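PDB 4ESQ: Serine/threonine protein kinase from Mycobacterium tuberculosis, which is the sensor domain of the receptor kinase PknH, a membrane protein that probably phosphorylates serine and threonine residues of proteins using ATP. Local coordinates for residues T36-S41 with T68-L73. Residues are numbered along the deposited sequence; the frame is centred on the assembly and turned at random.
Sequences TSMDSS and TAINGL
Ile70 of strand 69-76 points its CB toward the loop 36-41. Its CG2, set between the backbone N and the carbonyl carbon, presses against the backbone of Ser37, 3.6 Å from Ser37 CA, while the base of the side chain meets Met38. Met38 supplies the side-chain partner through its terminal methyl: chi2 (-66°) turns SD, and the extended chi3 (172°) then carries CE to 3.7 Å from Ile70 CB. Met38 also touches Tyr62 of helix 59-62 and Val91 of strand 84-92.

The polar links are made by backbone. Water 1 donates to Thr36 O (2.7 Å) and accepts from Ile70 N (2.9 Å), while Thr36 CA approaches Ile70 O in a CA-H...O contact of 3.4 Å, with 148° at the hydrogen.

Farther along the loop, Ser41 N bonds Asp39 OD1 from above the carboxylate plane, forming an Asx turn, and Ser41 OG adds a second bond to the same OD1, on its syn side at 2.7 Å; OD2 bonds Gln58 NE2.

Beyond the end of strand 30-31 in the antiparallel sheet, the loop's hold on strand 69-76 therefore depends on side-chain fit and a bridging water rather than on strand pairing.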
loop_
_atom_site.group_PDB
_atom_site.type_symbol
_atom_site.label_atom_id
_atom_site.label_comp_id
_atom_site.label_asym_id
_atom_site.label_seq_id
_atom_site.Cartn_x
_atom_site.Cartn_y
_atom_site.Cartn_z
ATOM N N THR A 36 -5.734 11.111 -6.058
ATOM C CA THR A 36 -4.660 12.010 -6.470
ATOM C C THR A 36 -4.107 12.871 -5.331
ATOM O O THR A 36 -3.356 13.815 -5.564
ATOM C CB THR A 36 -5.097 12.914 -7.644
ATOM O OG1 THR A 36 -6.029 13.892 -7.178
ATOM C CG2 THR A 36 -5.756 12.075 -8.734
ATOM N N SER A 37 -4.480 12.539 -4.099
ATOM C CA SER A 37 -3.933 13.218 -2.930
ATOM C C SER A 37 -3.797 12.228 -1.785
ATOM O O SER A 37 -4.415 11.159 -1.809
ATOM C CB SER A 37 -4.840 14.376 -2.510
ATOM O OG SER A 37 -6.181 13.938 -2.396
ATOM N N MET A 38 -2.981 12.576 -0.794
ATOM C CA MET A 38 -2.822 11.734 0.385
ATOM C C MET A 38 -4.094 11.789 1.218
ATOM O O MET A 38 -4.849 12.756 1.158
ATOM C CB MET A 38 -1.631 12.176 1.233
ATOM C CG MET A 38 -0.279 12.042 0.544
ATOM S SD MET A 38 0.147 10.319 0.228
ATOM C CE MET A 38 1.631 10.579 -0.771
ATOM N N ASP A 39 -4.315 10.740 1.996
ATOM C CA ASP A 39 -5.520 10.594 2.795
ATOM C C ASP A 39 -5.306 11.220 4.168
ATOM O O ASP A 39 -4.461 10.757 4.947
ATOM C CB ASP A 39 -5.838 9.093 2.902
ATOM C CG ASP A 39 -7.042 8.797 3.765
ATOM O OD1 ASP A 39 -7.782 9.740 4.131
ATOM O OD2 ASP A 39 -7.249 7.594 4.061
ATOM N N SER A 40 -6.065 12.268 4.474
ATOM C CA SER A 40 -5.941 12.926 5.780
ATOM C C SER A 40 -7.179 12.737 6.646
ATOM O O SER A 40 -7.359 13.438 7.638
ATOM C CB SER A 40 -5.604 14.419 5.640
ATOM O OG SER A 40 -6.648 15.143 5.009
ATOM N N SER A 41 -8.034 11.792 6.277
ATOM C CA SER A 41 -9.180 11.482 7.121
ATOM C C SER A 41 -8.624 10.915 8.425
ATOM O O SER A 41 -7.672 10.124 8.410
ATOM C CB SER A 41 -10.115 10.486 6.431
ATOM O OG SER A 41 -9.444 9.267 6.173
ATOM N N THR A 68 6.135 14.630 -4.406
ATOM C CA THR A 68 5.594 15.680 -5.263
ATOM C C THR A 68 4.200 15.360 -5.791
ATOM O O THR A 68 3.429 16.268 -6.128
ATOM C CB THR A 68 6.543 15.967 -6.429
ATOM O OG1 THR A 68 6.731 14.770 -7.195
ATOM C CG2 THR A 68 7.893 16.431 -5.890
ATOM N N ALA A 69 3.873 14.072 -5.867
ATOM C CA ALA A 69 2.592 13.666 -6.425
ATOM C C ALA A 69 2.275 12.231 -6.038
ATOM O O ALA A 69 3.173 11.442 -5.785
ATOM C CB ALA A 69 2.594 13.816 -7.941
ATOM N N ILE A 70 0.989 11.912 -5.982
ATOM C CA ILE A 70 0.543 10.548 -5.692
ATOM C C ILE A 70 -0.600 10.183 -6.637
ATOM O O ILE A 70 -1.468 11.013 -6.934
ATOM C CB ILE A 70 0.121 10.395 -4.192
ATOM C CG1 ILE A 70 -0.464 9.004 -3.888
ATOM C CG2 ILE A 70 -0.852 11.499 -3.787
ATOM C CD1 ILE A 70 -1.990 8.888 -4.078
ATOM N N ASN A 71 -0.587 8.950 -7.132
ATOM C CA ASN A 71 -1.703 8.451 -7.922
ATOM C C ASN A 71 -2.072 7.052 -7.468
ATOM O O ASN A 71 -1.209 6.176 -7.366
ATOM C CB ASN A 71 -1.375 8.464 -9.421
ATOM C CG ASN A 71 -2.621 8.377 -10.303
ATOM O OD1 ASN A 71 -3.047 7.291 -10.699
ATOM N ND2 ASN A 71 -3.200 9.533 -10.626
ATOM N N GLY A 72 -3.352 6.839 -7.180
ATOM C CA GLY A 72 -3.780 5.541 -6.685
ATOM C C GLY A 72 -5.166 5.117 -7.131
ATOM O O GLY A 72 -5.913 5.902 -7.718
ATOM N N LEU A 73 -5.501 3.869 -6.822
ATOM C CA LEU A 73 -6.816 3.299 -7.121
ATOM C C LEU A 73 -7.207 2.283 -6.063
ATOM O O LEU A 73 -6.375 1.500 -5.595
ATOM C CB LEU A 73 -6.789 2.586 -8.474
ATOM C CG LEU A 73 -6.829 3.397 -9.766
ATOM C CD1 LEU A 73 -6.620 2.460 -10.962
ATOM C CD2 LEU A 73 -8.155 4.169 -9.891
HETATM O O HOH W 1 -0.754 14.209 -6.260
#